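Local coordinates for protein catalase (Exiguobacterium oxidotolerans, PDB 2J2M) that catalyses the haem-dependent breakdown of hydrogen peroxide to water and oxygen, working as an assembly of four identical chains, at residues V97-G100 against T101-E105; W164-M167 against T168-E172; W284-V288 against I289-H293; V319-P322 against G323-P326; N462-R465 against A466-L470. All blocks are in the same frame, centred on the assembly; numbering follows the deposited sequence.

Interaction 1: residues V97-G100 against T101-E105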
loop_
_atom_site.group_PDB
_atom_site.type_symbol
_atom_site.label_atom_id
_atom_site.label_comp_id
_atom_site.label_asym_id
_atom_site.label_seq_id
_atom_site.Cartn_x
_atom_site.Cartn_y
_atom_site.Cartn_z
ATOM N N VAL A 97 0.555 -23.646 10.196
ATOM C CA VAL A 97 1.560 -23.128 9.252
ATOM C C VAL A 97 1.032 -22.863 7.843
ATOM O O VAL A 97 1.046 -21.730 7.356
ATOM C CB VAL A 97 2.835 -24.077 9.127
ATOM C CG1 VAL A 97 3.885 -23.493 8.120
ATOM C CG2 VAL A 97 3.487 -24.310 10.486
ATOM N N ILE A 98 0.620 -23.929 7.166
ATOM C CA ILE A 98 0.523 -23.889 5.723
ATOM C C ILE A 98 -0.745 -23.176 5.249
ATOM O O ILE A 98 -0.661 -22.267 4.415
ATOM C CB ILE A 98 0.677 -25.288 5.094
ATOM C CG1 ILE A 98 2.113 -25.798 5.238
ATOM C CG2 ILE A 98 0.295 -25.248 3.609
ATOM C CD1 ILE A 98 3.245 -24.819 4.674
ATOM N N HIS A 99 -1.900 -23.555 5.794
ATOM C CA HIS A 99 -3.151 -23.030 5.291
ATOM C C HIS A 99 -3.566 -21.653 5.866
ATOM O O HIS A 99 -2.927 -21.131 6.743
ATOM C CB HIS A 99 -4.226 -24.086 5.430
ATOM C CG HIS A 99 -4.002 -25.283 4.557
ATOM N ND1 HIS A 99 -3.207 -26.342 4.934
ATOM C CD2 HIS A 99 -4.474 -25.590 3.325
ATOM C CE1 HIS A 99 -3.205 -27.255 3.979
ATOM N NE2 HIS A 99 -3.971 -26.825 2.994
ATOM N N GLY A 100 -4.631 -21.072 5.348
ATOM C CA GLY A 100 -4.931 -19.664 5.586
ATOM C C GLY A 100 -5.835 -19.356 6.777
ATOM O O GLY A 100 -6.117 -20.211 7.615
ATOM N N THR A 101 -6.277 -18.105 6.839
ATOM C CA THR A 101 -7.159 -17.636 7.900
ATOM C C THR A 101 -8.395 -18.500 7.730
ATOM O O THR A 101 -8.815 -18.767 6.582
ATOM C CB THR A 101 -7.466 -16.086 7.711
ATOM O OG1 THR A 101 -7.304 -15.388 8.957
ATOM C CG2 THR A 101 -8.858 -15.832 7.205
ATOM N N HIS A 102 -8.942 -18.980 8.835
ATOM C CA HIS A 102 -10.171 -19.804 8.839
ATOM C C HIS A 102 -10.012 -21.237 8.317
ATOM O O HIS A 102 -10.982 -21.958 8.099
ATOM C CB HIS A 102 -11.342 -19.085 8.161
ATOM C CG HIS A 102 -11.770 -17.824 8.854
ATOM N ND1 HIS A 102 -12.744 -17.000 8.341
ATOM C CD2 HIS A 102 -11.355 -17.242 10.008
ATOM C CE1 HIS A 102 -12.918 -15.963 9.147
ATOM N NE2 HIS A 102 -12.084 -16.084 10.164
ATOM N N SER A 103 -8.774 -21.644 8.122
ATOM C CA SER A 103 -8.412 -23.004 7.850
ATOM C C SER A 103 -8.652 -23.877 9.107
ATOM O O SER A 103 -8.481 -23.410 10.244
ATOM C CB SER A 103 -6.936 -23.044 7.488
ATOM O OG SER A 103 -6.683 -24.253 6.792
ATOM N N PRO A 104 -9.026 -25.159 8.916
ATOM C CA PRO A 104 -9.288 -25.930 10.129
ATOM C C PRO A 104 -8.048 -26.029 11.022
ATOM O O PRO A 104 -6.916 -25.999 10.525
ATOM C CB PRO A 104 -9.704 -27.294 9.584
ATOM C CG PRO A 104 -10.250 -26.969 8.220
ATOM C CD PRO A 104 -9.285 -25.961 7.708
ATOM N N GLU A 105 -8.271 -26.102 12.333
ATOM C CA GLU A 105 -7.169 -26.308 13.267
ATOM C C GLU A 105 -6.850 -27.804 13.493
ATOM O O GLU A 105 -6.085 -28.161 14.399
ATOM C CB GLU A 105 -7.419 -25.529 14.576
ATOM C CG GLU A 105 -7.322 -24.001 14.347
ATOM C CD GLU A 105 -7.713 -23.153 15.558
ATOM O OE1 GLU A 105 -8.613 -23.558 16.327
ATOM O OE2 GLU A 105 -7.116 -22.056 15.732
#
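Gly-100 and Ser-103 close a type II beta turn, with Thr-101 and His-102 at its two corners. The closing hydrogen bond runs from Ser-103 N to Gly-100 O at 3.1 Å and is reasonably straight at the hydrogen, 152°. The donor nevertheless stands well above the Gly-100 carbonyl plane, 47° out of it, so the bond does not follow a lone pair. His-102 takes the third position of the turn with positive phi, as that position of a type II turn requires.

Van der Waals contacts gather around Ser-103. Ser-103 CB presses against Gly-100 O at 3.0 Å, and the same CB meets His-99 CB at 3.6 Å. The hydroxyl of Ser-103 swings round to the His-99 side because OG lies anti to the backbone nitrogen, chi1 -160°. It is buried there with no polar partner in the model, and its very close approach to His-99 is doubtful.

Two imidazoles are backed by their preceding residues. Ile-98 CG2 lies over one face of the His-99 ring, and Thr-101 CG2 over one face of the His-102 ring, both displaced toward the rim.

The turn also lies in a subunit interface. His-102 ND1 accepts from Gly-100 N of the second subunit, the same bond is returned, and the histidine rings of the two chains meet. Within its own chain the loop joins strand 87-95 to strand 112-119, Glu-52 takes the N-H of Thr-101, and Glu-105 packs on the start of helix 241-251.

Interaction 2: residues W164-M167 against T168-E172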
loop_
_atom_site.group_PDB
_atom_site.type_symbol
_atom_site.label_atom_id
_atom_site.label_comp_id
_atom_site.label_asym_id
_atom_site.label_seq_id
_atom_site.Cartn_x
_atom_site.Cartn_y
_atom_site.Cartn_z
ATOM N N TRP A 164 6.237 -34.093 -1.015
ATOM C CA TRP A 164 7.120 -35.260 -0.980
ATOM C C TRP A 164 8.221 -35.209 -2.046
ATOM O O TRP A 164 9.315 -35.717 -1.797
ATOM C CB TRP A 164 6.330 -36.557 -1.066
ATOM C CG TRP A 164 5.787 -36.972 0.263
ATOM C CD1 TRP A 164 4.478 -36.934 0.676
ATOM C CD2 TRP A 164 6.543 -37.459 1.365
ATOM N NE1 TRP A 164 4.384 -37.365 1.974
ATOM C CE2 TRP A 164 5.641 -37.692 2.421
ATOM C CE3 TRP A 164 7.904 -37.735 1.562
ATOM C CZ2 TRP A 164 6.056 -38.199 3.654
ATOM C CZ3 TRP A 164 8.315 -38.224 2.790
ATOM C CH2 TRP A 164 7.393 -38.448 3.819
ATOM N N ASP A 165 7.930 -34.578 -3.201
ATOM C CA ASP A 165 8.933 -34.275 -4.230
ATOM C C ASP A 165 10.071 -33.436 -3.636
ATOM O O ASP A 165 11.227 -33.874 -3.606
ATOM C CB ASP A 165 8.309 -33.532 -5.439
ATOM C CG ASP A 165 9.249 -33.464 -6.672
ATOM O OD1 ASP A 165 10.184 -34.299 -6.777
ATOM O OD2 ASP A 165 9.043 -32.596 -7.555
ATOM N N PHE A 166 9.741 -32.223 -3.187
ATOM C CA PHE A 166 10.714 -31.351 -2.529
ATOM C C PHE A 166 11.463 -32.054 -1.398
ATOM O O PHE A 166 12.692 -32.014 -1.348
ATOM C CB PHE A 166 10.071 -30.063 -1.991
ATOM C CG PHE A 166 11.036 -29.203 -1.251
ATOM C CD1 PHE A 166 11.250 -29.396 0.110
ATOM C CD2 PHE A 166 11.826 -28.266 -1.934
ATOM C CE1 PHE A 166 12.204 -28.626 0.814
ATOM C CE2 PHE A 166 12.773 -27.490 -1.242
ATOM C CZ PHE A 166 12.964 -27.679 0.137
ATOM N N MET A 167 10.716 -32.698 -0.502
ATOM C CA MET A 167 11.287 -33.311 0.711
ATOM C C MET A 167 12.263 -34.465 0.446
ATOM O O MET A 167 13.334 -34.526 1.049
ATOM C CB MET A 167 10.179 -33.782 1.641
ATOM C CG MET A 167 9.326 -32.674 2.222
ATOM S SD MET A 167 10.256 -31.434 3.141
ATOM C CE MET A 167 8.868 -30.419 3.684
ATOM N N THR A 168 11.890 -35.372 -0.457
ATOM C CA THR A 168 12.763 -36.513 -0.820
ATOM C C THR A 168 14.071 -36.029 -1.424
ATOM O O THR A 168 15.133 -36.619 -1.173
ATOM C CB THR A 168 12.086 -37.513 -1.809
ATOM O OG1 THR A 168 11.591 -36.825 -2.976
ATOM C CG2 THR A 168 10.962 -38.252 -1.131
ATOM N N LEU A 169 13.985 -34.940 -2.192
ATOM C CA LEU A 169 15.148 -34.371 -2.879
ATOM C C LEU A 169 15.952 -33.441 -1.983
ATOM O O LEU A 169 17.042 -33.011 -2.349
ATOM C CB LEU A 169 14.707 -33.635 -4.146
ATOM C CG LEU A 169 14.148 -34.457 -5.314
ATOM C CD1 LEU A 169 13.552 -33.528 -6.398
ATOM C CD2 LEU A 169 15.236 -35.398 -5.901
ATOM N N ARG A 170 15.395 -33.118 -0.814
ATOM C CA ARG A 170 16.105 -32.391 0.253
ATOM C C ARG A 170 16.158 -33.279 1.482
ATOM O O ARG A 170 15.418 -33.049 2.452
ATOM C CB ARG A 170 15.396 -31.068 0.542
ATOM C CG ARG A 170 15.818 -29.953 -0.446
ATOM C CD ARG A 170 17.134 -29.342 0.050
ATOM N NE ARG A 170 18.136 -29.296 -0.993
ATOM C CZ ARG A 170 19.423 -28.993 -0.819
ATOM N NH1 ARG A 170 19.921 -28.687 0.375
ATOM N NH2 ARG A 170 20.218 -29.016 -1.870
ATOM N N PRO A 171 17.002 -34.334 1.432
ATOM C CA PRO A 171 16.940 -35.430 2.419
ATOM C C PRO A 171 17.270 -35.054 3.857
ATOM O O PRO A 171 16.980 -35.843 4.753
ATOM C CB PRO A 171 17.929 -36.482 1.880
ATOM C CG PRO A 171 18.805 -35.774 0.904
ATOM C CD PRO A 171 18.064 -34.534 0.427
ATOM N N GLU A 172 17.827 -33.867 4.099
ATOM C CA GLU A 172 17.913 -33.339 5.490
ATOM C C GLU A 172 16.547 -33.229 6.198
ATOM O O GLU A 172 16.475 -33.107 7.427
ATOM C CB GLU A 172 18.657 -31.986 5.558
ATOM C CG GLU A 172 17.920 -30.763 4.934
ATOM C CD GLU A 172 18.213 -30.596 3.440
ATOM O OE1 GLU A 172 18.129 -29.446 2.938
ATOM O OE2 GLU A 172 18.549 -31.600 2.767
HETATM O O HOH W 1 10.999 -36.622 -5.718
#
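Thr-168 turns its hydroxyl back onto Trp-164 and Asp-165, one turn earlier in the helix. With chi1 at 54°, OG1 sits between its own backbone N and carbonyl carbon, 2.8 Å from Trp-164 O and 3.0 Å from Asp-165 O; its single proton could serve either carbonyl. A water donates to both Thr-168 OG1 and Asp-165 OD1, tying the two side chains together. The same torsion sends the methyl CG2 to the edge of the indole, near its plane, 4.1 Å from Trp-164 CE3.

Phe-166 has CG anti to the backbone nitrogen, chi1 177°, which brings the ring to Arg-170, the two side chains crossing at a slant. Arg-170 CG stands over one face, 3.7 Å from Phe-166 CZ, a CH-pi contact, while Met-167 SD lies at the ring edge, in plane. Beyond CG the arginine chain bends twice and leaves the ring, and its NH1 reaches Glu-172 OE1 in a 3.2 Å salt bridge.

Arg-170 N makes two weak bonds, to Phe-166 O and Met-167 O. From helix 160-169, Phe-166 packs on helix 142-149, Trp-164 on helices 433-447 and 453-466, and Asp-165 OD2 bonds to Tyr-383 of the third subunit.

Interaction 3: residues W284-V288 against I289-H293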
loop_
_atom_site.group_PDB
_atom_site.type_symbol
_atom_site.label_atom_id
_atom_site.label_comp_id
_atom_site.label_asym_id
_atom_site.label_seq_id
_atom_site.Cartn_x
_atom_site.Cartn_y
_atom_site.Cartn_z
ATOM N N TRP A 284 18.676 -31.534 20.326
ATOM C CA TRP A 284 19.587 -31.697 21.458
ATOM C C TRP A 284 18.795 -32.476 22.442
ATOM O O TRP A 284 17.951 -31.907 23.147
ATOM C CB TRP A 284 19.947 -30.377 22.134
ATOM C CG TRP A 284 20.777 -29.433 21.369
ATOM C CD1 TRP A 284 21.170 -29.529 20.059
ATOM C CD2 TRP A 284 21.298 -28.202 21.857
ATOM N NE1 TRP A 284 21.915 -28.419 19.704
ATOM C CE2 TRP A 284 22.016 -27.595 20.794
ATOM C CE3 TRP A 284 21.265 -27.559 23.105
ATOM C CZ2 TRP A 284 22.662 -26.367 20.936
ATOM C CZ3 TRP A 284 21.905 -26.335 23.243
ATOM C CH2 TRP A 284 22.589 -25.753 22.162
ATOM N N PHE A 285 19.050 -33.773 22.483
ATOM C CA PHE A 285 18.301 -34.669 23.347
ATOM C C PHE A 285 18.519 -34.280 24.802
ATOM O O PHE A 285 19.627 -33.910 25.175
ATOM C CB PHE A 285 18.712 -36.116 23.086
ATOM C CG PHE A 285 18.438 -36.587 21.680
ATOM C CD1 PHE A 285 19.445 -37.174 20.921
ATOM C CD2 PHE A 285 17.162 -36.469 21.116
ATOM C CE1 PHE A 285 19.186 -37.662 19.610
ATOM C CE2 PHE A 285 16.908 -36.927 19.808
ATOM C CZ PHE A 285 17.926 -37.528 19.058
ATOM N N GLU A 286 17.447 -34.329 25.599
ATOM C CA GLU A 286 17.524 -33.960 27.019
ATOM C C GLU A 286 18.543 -34.856 27.706
ATOM O O GLU A 286 19.205 -34.445 28.670
ATOM C CB GLU A 286 16.156 -34.065 27.710
ATOM C CG GLU A 286 16.229 -33.762 29.213
ATOM C CD GLU A 286 14.872 -33.563 29.874
ATOM O OE1 GLU A 286 13.845 -33.944 29.281
ATOM O OE2 GLU A 286 14.839 -33.033 31.001
ATOM N N ASP A 287 18.650 -36.069 27.164
ATOM C CA ASP A 287 19.626 -37.087 27.524
ATOM C C ASP A 287 21.058 -36.598 27.397
ATOM O O ASP A 287 21.926 -36.968 28.198
ATOM C CB ASP A 287 19.478 -38.289 26.571
ATOM C CG ASP A 287 18.666 -39.400 27.168
ATOM O OD1 ASP A 287 17.853 -40.005 26.427
ATOM O OD2 ASP A 287 18.815 -39.673 28.389
ATOM N N VAL A 288 21.326 -35.829 26.352
ATOM C CA VAL A 288 22.695 -35.420 26.115
ATOM C C VAL A 288 22.958 -34.027 26.690
ATOM O O VAL A 288 24.060 -33.769 27.169
ATOM C CB VAL A 288 23.166 -35.619 24.629
ATOM C CG1 VAL A 288 22.410 -36.787 23.951
ATOM C CG2 VAL A 288 23.072 -34.340 23.812
ATOM N N ILE A 289 21.953 -33.155 26.656
ATOM C CA ILE A 289 22.056 -31.824 27.244
ATOM C C ILE A 289 20.826 -31.479 28.120
ATOM O O ILE A 289 19.724 -31.245 27.604
ATOM C CB ILE A 289 22.325 -30.714 26.175
ATOM C CG1 ILE A 289 23.683 -30.934 25.499
ATOM C CG2 ILE A 289 22.302 -29.310 26.819
ATOM C CD1 ILE A 289 23.901 -30.085 24.302
ATOM N N PRO A 290 21.035 -31.398 29.451
ATOM C CA PRO A 290 19.930 -31.255 30.410
ATOM C C PRO A 290 19.115 -29.964 30.204
ATOM O O PRO A 290 19.654 -28.951 29.732
ATOM C CB PRO A 290 20.638 -31.221 31.779
ATOM C CG PRO A 290 22.034 -31.733 31.533
ATOM C CD PRO A 290 22.362 -31.397 30.105
ATOM N N PHE A 291 17.830 -30.023 30.549
ATOM C CA PHE A 291 16.971 -28.840 30.625
ATOM C C PHE A 291 17.238 -28.171 31.982
ATOM O O PHE A 291 17.369 -28.841 32.999
ATOM C CB PHE A 291 15.480 -29.240 30.556
ATOM C CG PHE A 291 14.990 -29.734 29.189
ATOM C CD1 PHE A 291 15.875 -30.115 28.166
ATOM C CD2 PHE A 291 13.621 -29.871 28.954
ATOM C CE1 PHE A 291 15.394 -30.603 26.916
ATOM C CE2 PHE A 291 13.135 -30.359 27.723
ATOM C CZ PHE A 291 14.030 -30.725 26.698
ATOM N N GLN A 292 17.346 -26.854 32.009
ATOM C CA GLN A 292 17.472 -26.159 33.287
ATOM C C GLN A 292 16.319 -25.182 33.390
ATOM O O GLN A 292 16.144 -24.337 32.511
ATOM C CB GLN A 292 18.817 -25.440 33.409
ATOM C CG GLN A 292 20.032 -26.311 33.126
ATOM C CD GLN A 292 21.317 -25.579 33.363
ATOM O OE1 GLN A 292 21.505 -24.950 34.411
ATOM N NE2 GLN A 292 22.206 -25.617 32.384
ATOM N N HIS A 293 15.541 -25.306 34.460
ATOM C CA HIS A 293 14.336 -24.500 34.669
ATOM C C HIS A 293 14.645 -23.019 34.734
ATOM O O HIS A 293 15.582 -22.619 35.414
ATOM C CB HIS A 293 13.627 -24.935 35.955
ATOM C CG HIS A 293 12.219 -24.446 36.062
ATOM N ND1 HIS A 293 11.802 -23.598 37.062
ATOM C CD2 HIS A 293 11.135 -24.663 35.280
ATOM C CE1 HIS A 293 10.518 -23.331 36.905
ATOM N NE2 HIS A 293 10.087 -23.965 35.833
HETATM O O HOH W 2 17.131 -32.307 32.208
#
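The carboxylate of Glu-286 is stacked flat on the ring of Phe-291, the two planes 5° apart. Glu-286 CD lies 3.8 Å above the plane of the Phe-291 ring, over its centre, and CG comes over the same face in a CH-pi contact. Glu-286 can lie this way because its chain runs out extended beyond CG. The indole of Trp-284 is met obliquely by the tip of Ile-289, CD1 coming to 3.8 Å from Trp-284 CE3.

A water bridges the two residues at the polar end of the stack, donating to Glu-286 OE2 at 2.7 Å and accepting from Phe-291 N at 2.9 Å. With an alanine in place of Phe-291, the Glu-286 carboxylate is likely to lose the flat surface it rests on and be freer to swing.

Residues 286-288 make a short helical bend between these groups. Phe-285 O takes two N-H groups, from Ile-289 at 2.9 Å, nearly straight at 172°, and from Val-288 at 2.8 Å. Val-288 CG2 and Ile-289 CG1 pack beside this bend.

The bend lies on the approach to strand 292-302, which pairs with strand 257-265. From that strand Gln-263 NE2 bonds to the carbonyls of Trp-284 and Ile-289. Trp-284 is buried against strands 210-219 and 257-265, with Lys-214 in cation-pi contact, while Phe-285 packs on helix 422-430, where Arg-430 also pairs with Asp-287.

Interaction 4: residues V319-P322 against G323-P326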
loop_
_atom_site.group_PDB
_atom_site.type_symbol
_atom_site.label_atom_id
_atom_site.label_comp_id
_atom_site.label_asym_id
_atom_site.label_seq_id
_atom_site.Cartn_x
_atom_site.Cartn_y
_atom_site.Cartn_z
ATOM N N VAL A 319 14.639 -10.430 17.229
ATOM C CA VAL A 319 14.305 -9.317 18.118
ATOM C C VAL A 319 14.672 -9.762 19.553
ATOM O O VAL A 319 13.905 -10.432 20.250
ATOM C CB VAL A 319 12.836 -8.825 17.922
ATOM C CG1 VAL A 319 12.352 -7.929 19.089
ATOM C CG2 VAL A 319 12.732 -8.054 16.626
ATOM N N LEU A 320 15.888 -9.401 19.960
ATOM C CA LEU A 320 16.474 -9.906 21.209
ATOM C C LEU A 320 16.860 -8.771 22.122
ATOM O O LEU A 320 17.095 -7.675 21.645
ATOM C CB LEU A 320 17.720 -10.740 20.900
ATOM C CG LEU A 320 17.529 -11.943 19.974
ATOM C CD1 LEU A 320 18.878 -12.492 19.646
ATOM C CD2 LEU A 320 16.693 -12.981 20.666
ATOM N N VAL A 321 16.939 -9.032 23.421
ATOM C CA VAL A 321 17.351 -8.010 24.380
ATOM C C VAL A 321 18.849 -8.136 24.686
ATOM O O VAL A 321 19.441 -9.159 24.383
ATOM C CB VAL A 321 16.513 -8.041 25.689
ATOM C CG1 VAL A 321 15.135 -7.375 25.479
ATOM C CG2 VAL A 321 16.409 -9.474 26.265
ATOM N N PRO A 322 19.480 -7.083 25.255
ATOM C CA PRO A 322 20.930 -7.240 25.493
ATOM C C PRO A 322 21.167 -8.454 26.383
ATOM O O PRO A 322 20.387 -8.697 27.321
ATOM C CB PRO A 322 21.324 -5.918 26.196
ATOM C CG PRO A 322 20.259 -4.891 25.732
ATOM C CD PRO A 322 18.975 -5.747 25.657
ATOM N N GLY A 323 22.200 -9.235 26.076
ATOM C CA GLY A 323 22.459 -10.479 26.782
ATOM C C GLY A 323 22.120 -11.640 25.866
ATOM O O GLY A 323 22.380 -12.803 26.188
ATOM N N MET A 324 21.538 -11.312 24.707
ATOM C CA MET A 324 21.058 -12.306 23.756
ATOM C C MET A 324 21.531 -11.962 22.366
ATOM O O MET A 324 21.464 -10.800 21.967
ATOM C CB MET A 324 19.533 -12.358 23.763
ATOM C CG MET A 324 18.941 -12.988 25.012
ATOM S SD MET A 324 17.159 -13.002 24.867
ATOM C CE MET A 324 16.702 -13.695 26.489
ATOM N N LEU A 325 22.007 -12.973 21.636
ATOM C CA LEU A 325 22.457 -12.796 20.254
ATOM C C LEU A 325 22.025 -13.989 19.397
ATOM O O LEU A 325 21.820 -15.067 19.924
ATOM C CB LEU A 325 23.996 -12.595 20.190
ATOM C CG LEU A 325 24.635 -11.244 20.590
ATOM C CD1 LEU A 325 26.138 -11.335 20.532
ATOM C CD2 LEU A 325 24.208 -10.121 19.650
ATOM N N PRO A 326 21.870 -13.796 18.068
ATOM C CA PRO A 326 21.554 -14.960 17.245
ATOM C C PRO A 326 22.759 -15.885 17.055
ATOM O O PRO A 326 23.904 -15.431 17.102
ATOM C CB PRO A 326 21.137 -14.350 15.918
ATOM C CG PRO A 326 21.877 -13.035 15.860
ATOM C CD PRO A 326 21.942 -12.549 17.278
#
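Leu-320 and Val-321 fold back on Met-324 across a tight reversal, and the close packing is on the inner side of the bend. Met-324 CB comes to 3.3 Å from Val-321 O and 3.8 Å from Leu-320 CB. Further out, the methionine chain is extended and runs alongside Val-321, the two pointing the same way, with SD 3.9 Å from Val-321 CG2. Both residues are buried, and Met-324 is also packed against Trp-124 and Trp-203 of neighbouring strands.

The other branch is nearer solvent, and there a single methyl makes the contact. Leu-320, with CG anti to its carbonyl carbon (chi1 -58°), sends CD1 across to the link between Leu-325 and Pro-326. This CD1 rests against the backbone, 3.5 Å from Leu-325 C, and touches Pro-326 CD at 3.9 Å. Leu-320, Pro-322 and Pro-326 are all partly exposed, although the fourth subunit packs Val-14 on Pro-322 and Glu-34 on Pro-326.

Polar closure is modest. Met-324 N reaches Val-321 O at 3.0 Å, but the bond is weak, bent to 127°, so the reversal appears to owe much of its shape to its backbone preferences and apolar packing.

Pro-322 and Gly-323 at the two corners make a classic Pro-Gly type II beta turn: proline suits the first corner, and Gly-323, with phi 108°, holds a conformation where any CB would jam against Pro-322 O. The turn delivers the chain into strand 324-326, which pairs antiparallel with strand 201-204 at the margin of the catalase sheet.

Interaction 5: residues N462-R465 against A466-L470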
loop_
_atom_site.group_PDB
_atom_site.type_symbol
_atom_site.label_atom_id
_atom_site.label_comp_id
_atom_site.label_asym_id
_atom_site.label_seq_id
_atom_site.Cartn_x
_atom_site.Cartn_y
_atom_site.Cartn_z
ATOM N N ASN A 462 15.158 -42.912 1.941
ATOM C CA ASN A 462 15.562 -41.943 2.964
ATOM C C ASN A 462 15.239 -42.460 4.373
ATOM O O ASN A 462 16.100 -42.460 5.243
ATOM C CB ASN A 462 14.931 -40.560 2.717
ATOM C CG ASN A 462 15.495 -39.860 1.483
ATOM O OD1 ASN A 462 16.513 -40.267 0.937
ATOM N ND2 ASN A 462 14.829 -38.805 1.044
ATOM N N PHE A 463 14.014 -42.919 4.591
ATOM C CA PHE A 463 13.658 -43.542 5.860
ATOM C C PHE A 463 14.481 -44.812 6.191
ATOM O O PHE A 463 14.881 -45.023 7.349
ATOM C CB PHE A 463 12.152 -43.815 5.916
ATOM C CG PHE A 463 11.318 -42.564 6.096
ATOM C CD1 PHE A 463 10.434 -42.144 5.100
ATOM C CD2 PHE A 463 11.448 -41.784 7.252
ATOM C CE1 PHE A 463 9.670 -40.962 5.256
ATOM C CE2 PHE A 463 10.689 -40.601 7.434
ATOM C CZ PHE A 463 9.803 -40.185 6.428
ATOM N N TYR A 464 14.748 -45.639 5.173
ATOM C CA TYR A 464 15.533 -46.869 5.355
ATOM C C TYR A 464 16.916 -46.562 5.945
ATOM O O TYR A 464 17.320 -47.186 6.907
ATOM C CB TYR A 464 15.673 -47.661 4.040
ATOM C CG TYR A 464 16.374 -49.002 4.226
ATOM C CD1 TYR A 464 15.640 -50.164 4.459
ATOM C CD2 TYR A 464 17.770 -49.097 4.201
ATOM C CE1 TYR A 464 16.263 -51.384 4.634
ATOM C CE2 TYR A 464 18.409 -50.308 4.383
ATOM C CZ TYR A 464 17.647 -51.452 4.597
ATOM O OH TYR A 464 18.266 -52.670 4.779
ATOM N N ARG A 465 17.609 -45.582 5.367
ATOM C CA ARG A 465 18.931 -45.132 5.834
ATOM C C ARG A 465 18.942 -44.668 7.285
ATOM O O ARG A 465 19.970 -44.738 7.960
ATOM C CB ARG A 465 19.421 -43.983 4.978
ATOM C CG ARG A 465 19.746 -44.363 3.576
ATOM C CD ARG A 465 20.206 -43.129 2.836
ATOM N NE ARG A 465 20.140 -43.311 1.398
ATOM C CZ ARG A 465 20.936 -42.688 0.536
ATOM N NH1 ARG A 465 21.874 -41.843 0.975
ATOM N NH2 ARG A 465 20.807 -42.922 -0.771
ATOM N N ALA A 466 17.799 -44.151 7.730
ATOM C CA ALA A 466 17.621 -43.706 9.099
ATOM C C ALA A 466 17.424 -44.918 9.998
ATOM O O ALA A 466 18.093 -45.070 11.016
ATOM C CB ALA A 466 16.436 -42.752 9.189
ATOM N N ASP A 467 16.497 -45.778 9.605
ATOM C CA ASP A 467 16.265 -47.006 10.315
ATOM C C ASP A 467 15.797 -48.060 9.326
ATOM O O ASP A 467 14.771 -47.884 8.665
ATOM C CB ASP A 467 15.217 -46.803 11.396
ATOM C CG ASP A 467 14.994 -48.050 12.214
ATOM O OD1 ASP A 467 14.023 -48.797 11.920
ATOM O OD2 ASP A 467 15.798 -48.292 13.136
ATOM N N ALA A 468 16.548 -49.150 9.244
ATOM C CA ALA A 468 16.314 -50.214 8.273
ATOM C C ALA A 468 14.954 -50.885 8.430
ATOM O O ALA A 468 14.302 -51.171 7.432
ATOM C CB ALA A 468 17.452 -51.254 8.327
ATOM N N SER A 469 14.520 -51.125 9.668
ATOM C CA SER A 469 13.227 -51.784 9.896
ATOM C C SER A 469 12.029 -50.900 9.542
ATOM O O SER A 469 11.036 -51.398 9.001
ATOM C CB SER A 469 13.102 -52.359 11.312
ATOM O OG SER A 469 12.876 -51.358 12.278
ATOM N N LEU A 470 12.118 -49.596 9.817
ATOM C CA LEU A 470 11.077 -48.669 9.363
ATOM C C LEU A 470 10.973 -48.697 7.842
ATOM O O LEU A 470 9.868 -48.755 7.287
ATOM C CB LEU A 470 11.327 -47.224 9.842
ATOM C CG LEU A 470 10.401 -46.152 9.221
ATOM C CD1 LEU A 470 8.892 -46.377 9.562
ATOM C CD2 LEU A 470 10.835 -44.732 9.578
#
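A sharp junction between two helices, 453-466 and 468-477, brings Tyr-464 against Ala-468 and Phe-463 against Leu-470, with Asp-467 as the N-cap of the second helix. The tyrosine has CG anti to the backbone nitrogen, chi1 -175°, which carries its ring forward over the corner. Ala-468 CA stands over one face in a CH-pi contact, 15° off the ring normal, and Ala-468 CB touches Tyr-464 CZ at 3.7 Å. A serine at Tyr-464 would probably leave Ala-468 without this cover and open a gap beside it.

On the buried side, Leu-470 CD2 meets Phe-463 CD2 at 3.8 Å, the two side chains crossing at a slant. Phe-463 and Leu-470 both reach Met-178 of helix 174-180.

At the junction Phe-463 O takes a nearly straight bond (175°) from Asp-467 N at 2.9 Å, with a weak one from Ala-466 N beside it. Asp-467 OD1 then starts the second helix: its anti lone pair receives Leu-470 N at 2.9 Å, and its syn lone pair receives Ser-469 OG at 2.8 Å.

With its other oxygen, OD2, salt-bridged to Arg-429, the buried carboxylate has partners on both oxygens. Its negative charge, set at the positive end of a helix and beside an arginine, is likely to be stabilised in the ionised form.

In the fold
Interactions 2 and 5 touch: Asn-462 ND2 probably bonds to Thr-168 O and Phe-463 packs on Trp-164, which joins helix 453-466 to helix 160-169. Interactions 3 and 4 reach the same antiparallel sheet, at 292-302 and 324-326, with centres about 22 Å apart. Interaction 1 is buried in a subunit interface on the opposite side of the chain's centre from both. Chemistry follows place: 1 and 4 are type II turns, one bonded across to the second subunit, the other mostly apolar with packing from the fourth; 2 and 5, buried on helices, combine side-chain and backbone bonds with CH-pi contacts; 3, the most exposed, relies on a carboxylate stack and water.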